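Local coordinates for peptide ABC transporter, peptide-binding protein (Thermus thermophilus, PDB 2D5W) that binds oligopeptides, here captured with a bound pentapeptide, and probably delivers them to an ABC transporter for uptake across the membrane, at residues L215-W218 and I224-E227; K318-N323 and M384-G389; G392-T397 and V403-E408. All blocks are in the same frame, centred on the assembly; numbering follows the deposited sequence.

From the N terminus, the chain first closes contact 1, a hairpin of strands 213-219 and 223-228 on one edge of a mixed five-stranded sheet. About 90 residues later it opens contact 2, where the end of helix 315-320 meets the turn at Trp-386 and a 60-residue, partly helical excursion is closed. Contact 3 follows at once as a second tight hairpin, strands 394-398 and 401-410. The three run in series, none nested and none crossing. Contacts 2 and 3, with centres about 7 Å apart, touch through the pairing of strand 387-388 with 394-398 and through Arg-396 at the helix end; the centre of contact 1 is about 51 and 49 Å from theirs.

Contact 1 (L215-W218 and I224-E227); sequences LKRW and IEME
Arg-217 and Glu-225 meet as a salt bridge across a two-stranded hairpin: Arg-217 NH2 lies 2.6 Å from Glu-225 OE2. The carboxylate oxygen sits at the edge of the guanidinium, close to its plane, yet the nitrogen approaches the carboxylate from above its plane, and the two flat groups are turned 64° apart. The hydrogen bond is bent, 132° at the hydrogen. The bend at chi3 of Arg-217 (66°) turns its NH2 toward the Glu-225 carboxylate, while Glu-225 reaches out extended.

On the face bearing Trp-218 and Ile-224 the contact is apolar. CG1 of Ile-224 lies over the five-membered ring of Trp-218, 3.7 Å from its centroid, a CH-pi contact, and CD1 follows over the same face toward the rim. The indole NE1 is held by Glu-15. Beside them, Leu-215 CD1 packs on Ile-224 CG2 at 3.9 Å.

Behind both faces lies the backbone. Glu-225 O accepts from two successive amides, Lys-216 N at 2.8 Å and Arg-217 N at 3.2 Å, the signature of a classic beta bulge; Glu-225 N answers to Arg-217 O in a nearly straight bond. A water joins Leu-215 O to Glu-227 OE2, 2.6 Å from the latter. Further out, helix 199-203 packs on Leu-215 and Trp-218, and strand 246-251 continues the sheet beyond Ile-224 and Met-226.

Replacing Glu-225 by an alanine would probably leave the Arg-217 guanidinium without its anionic mate and free to swing away from the hairpin. Chemically, then, a partly exposed ion pair holds two side chains together on one face, the buried Trp-218 and Ile-224 pack on the other, and the bulge carbonyl holds two successive amides.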
loop_
_atom_site.group_PDB
_atom_site.type_symbol
_atom_site.label_atom_id
_atom_site.label_comp_id
_atom_site.label_asym_id
_atom_site.label_seq_id
_atom_site.Cartn_x
_atom_site.Cartn_y
_atom_site.Cartn_z
ATOM N N LEU A 215 10.889 18.482 -5.524
ATOM C CA LEU A 215 10.710 18.148 -6.924
ATOM C C LEU A 215 11.418 19.113 -7.862
ATOM O O LEU A 215 11.435 20.321 -7.629
ATOM C CB LEU A 215 9.220 18.122 -7.274
ATOM C CG LEU A 215 8.887 17.719 -8.715
ATOM C CD1 LEU A 215 9.134 16.232 -8.895
ATOM C CD2 LEU A 215 7.432 18.058 -9.029
ATOM N N LYS A 216 12.029 18.561 -8.906
ATOM C CA LYS A 216 12.663 19.370 -9.941
ATOM C C LYS A 216 11.681 19.302 -11.115
ATOM O O LYS A 216 11.160 20.323 -11.556
ATOM C CB LYS A 216 14.023 18.794 -10.346
ATOM C CG LYS A 216 14.693 19.535 -11.496
ATOM C CD LYS A 216 14.954 20.990 -11.150
ATOM C CE LYS A 216 15.648 21.705 -12.297
ATOM N NZ LYS A 216 16.938 21.047 -12.647
ATOM N N ARG A 217 11.414 18.093 -11.604
ATOM C CA ARG A 217 10.463 17.919 -12.698
ATOM C C ARG A 217 9.945 16.492 -12.801
ATOM O O ARG A 217 10.638 15.533 -12.448
ATOM C CB ARG A 217 11.095 18.312 -14.037
ATOM C CG ARG A 217 12.231 17.408 -14.480
ATOM C CD ARG A 217 12.727 17.781 -15.872
ATOM N NE ARG A 217 13.359 19.095 -15.908
ATOM C CZ ARG A 217 14.538 19.379 -15.359
ATOM N NH1 ARG A 217 15.031 20.606 -15.446
ATOM N NH2 ARG A 217 15.226 18.436 -14.730
ATOM N N TRP A 218 8.712 16.367 -13.282
ATOM C CA TRP A 218 8.090 15.069 -13.500
ATOM C C TRP A 218 7.878 14.959 -15.010
ATOM O O TRP A 218 7.162 15.766 -15.605
ATOM C CB TRP A 218 6.742 14.987 -12.778
ATOM C CG TRP A 218 6.025 13.652 -12.870
ATOM C CD1 TRP A 218 6.423 12.531 -13.552
ATOM C CD2 TRP A 218 4.782 13.321 -12.248
ATOM N NE1 TRP A 218 5.499 11.521 -13.385
ATOM C CE2 TRP A 218 4.482 11.981 -12.589
ATOM C CE3 TRP A 218 3.889 14.030 -11.432
ATOM C CZ2 TRP A 218 3.325 11.336 -12.143
ATOM C CZ3 TRP A 218 2.739 13.391 -10.989
ATOM C CH2 TRP A 218 2.467 12.055 -11.346
ATOM N N ILE A 224 10.873 10.926 -12.592
ATOM C CA ILE A 224 10.595 11.955 -11.598
ATOM C C ILE A 224 11.979 12.352 -11.084
ATOM O O ILE A 224 12.727 11.518 -10.559
ATOM C CB ILE A 224 9.705 11.436 -10.446
ATOM C CG1 ILE A 224 8.250 11.358 -10.928
ATOM C CG2 ILE A 224 9.819 12.357 -9.230
ATOM C CD1 ILE A 224 7.303 10.679 -9.964
ATOM N N GLU A 225 12.330 13.619 -11.275
ATOM C CA GLU A 225 13.630 14.127 -10.864
ATOM C C GLU A 225 13.482 15.035 -9.659
ATOM O O GLU A 225 12.649 15.942 -9.653
ATOM C CB GLU A 225 14.273 14.900 -12.016
ATOM C CG GLU A 225 14.248 14.166 -13.349
ATOM C CD GLU A 225 14.910 14.957 -14.462
ATOM O OE1 GLU A 225 14.751 14.571 -15.639
ATOM O OE2 GLU A 225 15.592 15.958 -14.161
ATOM N N MET A 226 14.310 14.796 -8.650
ATOM C CA MET A 226 14.283 15.563 -7.412
ATOM C C MET A 226 15.683 16.092 -7.112
ATOM O O MET A 226 16.683 15.528 -7.559
ATOM C CB MET A 226 13.803 14.662 -6.267
ATOM C CG MET A 226 12.455 13.993 -6.550
ATOM S SD MET A 226 11.898 12.820 -5.297
ATOM C CE MET A 226 12.772 11.343 -5.811
ATOM N N GLU A 227 15.749 17.187 -6.365
ATOM C CA GLU A 227 17.028 17.774 -5.996
ATOM C C GLU A 227 17.025 18.045 -4.496
ATOM O O GLU A 227 15.965 18.150 -3.878
ATOM C CB GLU A 227 17.274 19.067 -6.777
ATOM C CG GLU A 227 16.258 20.157 -6.517
ATOM C CD GLU A 227 16.611 21.454 -7.215
ATOM O OE1 GLU A 227 17.738 21.952 -7.008
ATOM O OE2 GLU A 227 15.764 21.979 -7.963
HETATM O O HOH W 1 13.186 22.490 -7.867
#

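Contact 2 (K318-N323 and M384-G389); sequences KDLGLN and MGWRKG
Trp-386 approaches the last turn of helix 315-320 where the helix backbone leaves helical geometry: Gly-321 takes a positive phi of 71°, and the nearest alpha carbons across the contact, those of Leu-320 and Trp-386, are still 9.6 Å apart. The indole spans that distance. Its CZ2 lies 3.5 Å from Asp-319 O and 3.7 Å from Leu-320 O, the latter at the ring edge and near its plane. With CG anti to the carbonyl carbon (chi1 -63°), the six-membered ring is carried toward the helix end, and CH2 comes to 4.3 Å from Leu-320 CD2, a loose apolar touch.

The helix closes in a Schellman motif with Gly-321 as the C-prime residue; the inner bond, Gly-321 N to Lys-318 O, is weak. Carbonyls near such a terminus lack the following helical amides, and here other donors serve them. A water in the plane of the indole receives the NE1 proton of Trp-386 at 2.8 Å and gives one of its own to Leu-320 O, also at 2.8 Å, thereby tying the ring edge to the helix end. Asp-319 O instead accepts from NH1 of Arg-396, whose NH2 reaches Met-384 O. The carboxylate of Asp-319 turns to Arg-401 and Gln-315, while Phe-405 meets the indole with the two ring planes at about 50°.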
loop_
_atom_site.group_PDB
_atom_site.type_symbol
_atom_site.label_atom_id
_atom_site.label_comp_id
_atom_site.label_asym_id
_atom_site.label_seq_id
_atom_site.Cartn_x
_atom_site.Cartn_y
_atom_site.Cartn_z
ATOM N N LYS A 318 -23.456 -11.972 -9.832
ATOM C CA LYS A 318 -24.476 -12.959 -9.492
ATOM C C LYS A 318 -24.522 -14.077 -10.530
ATOM O O LYS A 318 -24.702 -15.241 -10.184
ATOM C CB LYS A 318 -25.850 -12.294 -9.375
ATOM C CG LYS A 318 -25.953 -11.311 -8.214
ATOM C CD LYS A 318 -27.388 -10.853 -7.979
ATOM C CE LYS A 318 -28.271 -11.994 -7.486
ATOM N NZ LYS A 318 -29.670 -11.544 -7.216
ATOM N N ASP A 319 -24.352 -13.719 -11.799
ATOM C CA ASP A 319 -24.357 -14.702 -12.879
ATOM C C ASP A 319 -23.269 -15.749 -12.649
ATOM O O ASP A 319 -23.511 -16.954 -12.753
ATOM C CB ASP A 319 -24.121 -14.013 -14.227
ATOM C CG ASP A 319 -25.330 -13.230 -14.708
ATOM O OD1 ASP A 319 -25.195 -12.493 -15.707
ATOM O OD2 ASP A 319 -26.413 -13.354 -14.098
ATOM N N LEU A 320 -22.068 -15.277 -12.332
ATOM C CA LEU A 320 -20.933 -16.161 -12.089
ATOM C C LEU A 320 -20.964 -16.785 -10.697
ATOM O O LEU A 320 -20.221 -17.725 -10.416
ATOM C CB LEU A 320 -19.624 -15.392 -12.264
ATOM C CG LEU A 320 -19.323 -14.863 -13.665
ATOM C CD1 LEU A 320 -18.046 -14.031 -13.635
ATOM C CD2 LEU A 320 -19.181 -16.032 -14.625
ATOM N N GLY A 321 -21.818 -16.249 -9.830
ATOM C CA GLY A 321 -21.924 -16.760 -8.474
ATOM C C GLY A 321 -20.716 -16.442 -7.607
ATOM O O GLY A 321 -20.404 -17.173 -6.668
ATOM N N LEU A 322 -20.041 -15.337 -7.904
ATOM C CA LEU A 322 -18.855 -14.958 -7.142
ATOM C C LEU A 322 -19.161 -14.627 -5.686
ATOM O O LEU A 322 -18.263 -14.625 -4.846
ATOM C CB LEU A 322 -18.151 -13.774 -7.810
ATOM C CG LEU A 322 -17.698 -14.038 -9.249
ATOM C CD1 LEU A 322 -16.936 -12.835 -9.779
ATOM C CD2 LEU A 322 -16.815 -15.272 -9.290
ATOM N N ASN A 323 -20.429 -14.361 -5.394
ATOM C CA ASN A 323 -20.864 -14.039 -4.040
ATOM C C ASN A 323 -21.045 -15.287 -3.168
ATOM O O ASN A 323 -21.265 -15.179 -1.960
ATOM C CB ASN A 323 -22.166 -13.236 -4.097
ATOM C CG ASN A 323 -23.247 -13.930 -4.912
ATOM O OD1 ASN A 323 -23.003 -14.393 -6.029
ATOM N ND2 ASN A 323 -24.454 -13.994 -4.360
ATOM N N MET A 384 -23.669 -26.114 -8.190
ATOM C CA MET A 384 -24.338 -24.841 -8.417
ATOM C C MET A 384 -24.989 -24.706 -9.791
ATOM O O MET A 384 -25.292 -23.600 -10.240
ATOM C CB MET A 384 -23.365 -23.688 -8.161
ATOM C CG MET A 384 -22.972 -23.579 -6.691
ATOM S SD MET A 384 -21.856 -22.220 -6.314
ATOM C CE MET A 384 -20.323 -22.856 -7.011
ATOM N N GLY A 385 -25.199 -25.842 -10.453
ATOM C CA GLY A 385 -25.868 -25.843 -11.743
ATOM C C GLY A 385 -25.055 -25.717 -13.016
ATOM O O GLY A 385 -25.619 -25.798 -14.109
ATOM N N TRP A 386 -23.746 -25.522 -12.903
ATOM C CA TRP A 386 -22.915 -25.383 -14.094
ATOM C C TRP A 386 -22.728 -26.685 -14.863
ATOM O O TRP A 386 -22.509 -27.741 -14.269
ATOM C CB TRP A 386 -21.526 -24.847 -13.734
ATOM C CG TRP A 386 -21.516 -23.480 -13.127
ATOM C CD1 TRP A 386 -21.396 -23.174 -11.804
ATOM C CD2 TRP A 386 -21.595 -22.231 -13.824
ATOM N NE1 TRP A 386 -21.391 -21.811 -11.632
ATOM C CE2 TRP A 386 -21.511 -21.206 -12.855
ATOM C CE3 TRP A 386 -21.728 -21.878 -15.174
ATOM C CZ2 TRP A 386 -21.554 -19.850 -13.192
ATOM C CZ3 TRP A 386 -21.772 -20.530 -15.511
ATOM C CH2 TRP A 386 -21.684 -19.531 -14.520
ATOM N N ARG A 387 -22.809 -26.590 -16.189
ATOM C CA ARG A 387 -22.604 -27.727 -17.085
ATOM C C ARG A 387 -21.847 -27.202 -18.298
ATOM O O ARG A 387 -22.147 -26.123 -18.803
ATOM C CB ARG A 387 -23.935 -28.341 -17.531
ATOM C CG ARG A 387 -24.757 -28.947 -16.403
ATOM C CD ARG A 387 -25.663 -30.063 -16.910
ATOM N NE ARG A 387 -26.504 -29.643 -18.028
ATOM C CZ ARG A 387 -27.420 -28.682 -17.960
ATOM N NH1 ARG A 387 -28.136 -28.371 -19.032
ATOM N NH2 ARG A 387 -27.623 -28.031 -16.822
ATOM N N LYS A 388 -20.869 -27.964 -18.774
ATOM C CA LYS A 388 -20.079 -27.521 -19.913
ATOM C C LYS A 388 -20.842 -27.304 -21.211
ATOM O O LYS A 388 -21.654 -28.141 -21.625
ATOM C CB LYS A 388 -18.933 -28.497 -20.191
ATOM C CG LYS A 388 -17.795 -28.419 -19.196
ATOM C CD LYS A 388 -16.602 -29.235 -19.668
ATOM C CE LYS A 388 -15.461 -29.169 -18.669
ATOM N NZ LYS A 388 -14.306 -29.993 -19.109
ATOM N N GLY A 389 -20.575 -26.160 -21.834
ATOM C CA GLY A 389 -21.162 -25.834 -23.117
ATOM C C GLY A 389 -20.292 -26.530 -24.154
ATOM O O GLY A 389 -19.241 -27.076 -23.799
HETATM O O HOH W 2 -20.869 -20.226 -9.342
#

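Contact 3 (G392-T397 and V403-E408); sequences GILQRT and VRFEIE
Arg-396 O draws in Val-403 N at 2.8 Å in a nearly straight bond (173° at the hydrogen), and CG2 of Val-403 also lies against this oxygen. In return Arg-396 N gives its proton to Val-403 O at 3.0 Å, in the carbonyl plane, making this the hydrogen-bonded pair of an antiparallel hairpin. Two positions along, Phe-405 N bonds Leu-394 O at 2.8 Å. Between them lies the non-hydrogen-bonded pair, Gln-395 and Arg-404, with CA-H...O contacts such as Gln-395 CA to Val-403 O at 3.1 Å.

The side chains sort by face. The first torsion of Arg-396 (chi1 75°) sets CG between backbone N and carbonyl carbon and so against Val-403 CG2, at 3.5 Å; from there the arginine runs straight out to NE, and its guanidinium reaches the end of helix 315-320, at Asp-319. On the other face the aliphatic parts of Gln-395 and Arg-404 cross, CG to CG at 4.0 Å, with amide and guanidinium planes 74° apart. Arg-404 bends at chi3, bringing NH1 beside the branches of Ile-393; that nitrogen is salt-bridged to Asp-391, while NH2 has a long, weak salt bridge with Glu-406. A water accepts from Arg-404 NE and lies 2.8 Å from Ile-393 O, probably donating to it, which links this charged group to the residue just before strand 394-398.

Phe-405 is the centre of an inverse gamma turn that interrupts strand 401-410, and its CB lies 3.9 Å from Leu-394 CB. Leu-381 of helix 374-383, and Trp-386 from the loop beyond it, touch both Leu-394 and Phe-405, Leu-320 of helix 315-320 also packs on Phe-405, and strands 387-388 and 435-438 pair with the two arms of the hairpin.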
loop_
_atom_site.group_PDB
_atom_site.type_symbol
_atom_site.label_atom_id
_atom_site.label_comp_id
_atom_site.label_asym_id
_atom_site.label_seq_id
_atom_site.Cartn_x
_atom_site.Cartn_y
_atom_site.Cartn_z
ATOM N N GLY A 392 -16.550 -26.202 -24.285
ATOM C CA GLY A 392 -15.864 -26.666 -23.091
ATOM C C GLY A 392 -15.963 -25.736 -21.895
ATOM O O GLY A 392 -15.384 -26.018 -20.848
ATOM N N ILE A 393 -16.702 -24.640 -22.041
ATOM C CA ILE A 393 -16.850 -23.664 -20.964
ATOM C C ILE A 393 -18.202 -23.809 -20.269
ATOM O O ILE A 393 -19.239 -23.951 -20.920
ATOM C CB ILE A 393 -16.678 -22.229 -21.520
ATOM C CG1 ILE A 393 -15.285 -22.088 -22.150
ATOM C CG2 ILE A 393 -16.889 -21.197 -20.418
ATOM C CD1 ILE A 393 -14.130 -22.473 -21.234
ATOM N N LEU A 394 -18.184 -23.774 -18.941
ATOM C CA LEU A 394 -19.401 -23.929 -18.153
ATOM C C LEU A 394 -20.491 -22.912 -18.459
ATOM O O LEU A 394 -20.215 -21.742 -18.728
ATOM C CB LEU A 394 -19.066 -23.869 -16.662
ATOM C CG LEU A 394 -18.127 -24.956 -16.136
ATOM C CD1 LEU A 394 -17.701 -24.607 -14.720
ATOM C CD2 LEU A 394 -18.815 -26.310 -16.181
ATOM N N GLN A 395 -21.733 -23.385 -18.401
ATOM C CA GLN A 395 -22.914 -22.563 -18.641
ATOM C C GLN A 395 -23.986 -22.922 -17.619
ATOM O O GLN A 395 -23.991 -24.025 -17.071
ATOM C CB GLN A 395 -23.505 -22.833 -20.032
ATOM C CG GLN A 395 -22.597 -22.553 -21.211
ATOM C CD GLN A 395 -23.268 -22.872 -22.544
ATOM O OE1 GLN A 395 -22.696 -22.644 -23.608
ATOM N NE2 GLN A 395 -24.485 -23.403 -22.486
ATOM N N ARG A 396 -24.888 -21.981 -17.373
ATOM C CA ARG A 396 -26.017 -22.198 -16.476
ATOM C C ARG A 396 -27.015 -21.072 -16.708
ATOM O O ARG A 396 -26.704 -20.085 -17.375
ATOM C CB ARG A 396 -25.579 -22.239 -15.007
ATOM C CG ARG A 396 -25.228 -20.905 -14.377
ATOM C CD ARG A 396 -24.991 -21.080 -12.885
ATOM N NE ARG A 396 -24.688 -19.815 -12.221
ATOM C CZ ARG A 396 -24.635 -19.653 -10.904
ATOM N NH1 ARG A 396 -24.352 -18.462 -10.392
ATOM N NH2 ARG A 396 -24.870 -20.677 -10.092
ATOM N N THR A 397 -28.224 -21.229 -16.184
ATOM C CA THR A 397 -29.247 -20.209 -16.355
ATOM C C THR A 397 -29.438 -19.425 -15.063
ATOM O O THR A 397 -29.537 -20.007 -13.987
ATOM C CB THR A 397 -30.591 -20.839 -16.772
ATOM O OG1 THR A 397 -30.406 -21.604 -17.970
ATOM C CG2 THR A 397 -31.633 -19.759 -17.027
ATOM N N VAL A 403 -25.909 -17.904 -18.974
ATOM C CA VAL A 403 -24.630 -17.305 -18.629
ATOM C C VAL A 403 -23.486 -18.299 -18.795
ATOM O O VAL A 403 -23.642 -19.500 -18.552
ATOM C CB VAL A 403 -24.640 -16.781 -17.174
ATOM C CG1 VAL A 403 -25.758 -15.764 -16.999
ATOM C CG2 VAL A 403 -24.812 -17.928 -16.204
ATOM N N ARG A 404 -22.342 -17.781 -19.226
ATOM C CA ARG A 404 -21.143 -18.587 -19.431
ATOM C C ARG A 404 -20.097 -18.199 -18.397
ATOM O O ARG A 404 -19.982 -17.029 -18.029
ATOM C CB ARG A 404 -20.573 -18.346 -20.828
ATOM C CG ARG A 404 -21.475 -18.794 -21.952
ATOM C CD ARG A 404 -20.871 -18.481 -23.311
ATOM N NE ARG A 404 -19.552 -19.081 -23.496
ATOM C CZ ARG A 404 -18.401 -18.446 -23.303
ATOM N NH1 ARG A 404 -17.253 -19.079 -23.499
ATOM N NH2 ARG A 404 -18.393 -17.174 -22.925
ATOM N N PHE A 405 -19.322 -19.175 -17.937
ATOM C CA PHE A 405 -18.304 -18.882 -16.945
ATOM C C PHE A 405 -17.015 -18.363 -17.571
ATOM O O PHE A 405 -16.008 -19.069 -17.658
ATOM C CB PHE A 405 -18.023 -20.111 -16.073
ATOM C CG PHE A 405 -17.568 -19.769 -14.675
ATOM C CD1 PHE A 405 -18.169 -20.367 -13.572
ATOM C CD2 PHE A 405 -16.552 -18.840 -14.460
ATOM C CE1 PHE A 405 -17.769 -20.044 -12.274
ATOM C CE2 PHE A 405 -16.145 -18.511 -13.165
ATOM C CZ PHE A 405 -16.756 -19.115 -12.072
ATOM N N GLU A 406 -17.086 -17.122 -18.038
ATOM C CA GLU A 406 -15.936 -16.418 -18.589
ATOM C C GLU A 406 -15.770 -15.304 -17.569
ATOM O O GLU A 406 -16.655 -14.460 -17.410
ATOM C CB GLU A 406 -16.238 -15.826 -19.963
ATOM C CG GLU A 406 -15.080 -15.019 -20.531
ATOM C CD GLU A 406 -15.409 -14.374 -21.860
ATOM O OE1 GLU A 406 -15.716 -15.110 -22.820
ATOM O OE2 GLU A 406 -15.362 -13.129 -21.942
ATOM N N ILE A 407 -14.644 -15.313 -16.868
ATOM C CA ILE A 407 -14.401 -14.337 -15.820
ATOM C C ILE A 407 -13.267 -13.379 -16.164
ATOM O O ILE A 407 -12.240 -13.783 -16.709
ATOM C CB ILE A 407 -14.103 -15.086 -14.491
ATOM C CG1 ILE A 407 -14.037 -14.106 -13.321
ATOM C CG2 ILE A 407 -12.813 -15.889 -14.617
ATOM C CD1 ILE A 407 -13.989 -14.790 -11.969
ATOM N N GLU A 408 -13.468 -12.102 -15.858
ATOM C CA GLU A 408 -12.452 -11.093 -16.118
ATOM C C GLU A 408 -11.286 -11.329 -15.162
ATOM O O GLU A 408 -11.493 -11.676 -14.001
ATOM C CB GLU A 408 -13.027 -9.690 -15.896
ATOM C CG GLU A 408 -12.048 -8.573 -16.243
ATOM C CD GLU A 408 -12.586 -7.185 -15.939
ATOM O OE1 GLU A 408 -12.688 -6.371 -16.878
ATOM O OE2 GLU A 408 -12.897 -6.901 -14.763
HETATM O O HOH W 3 -20.039 -22.175 -22.907
#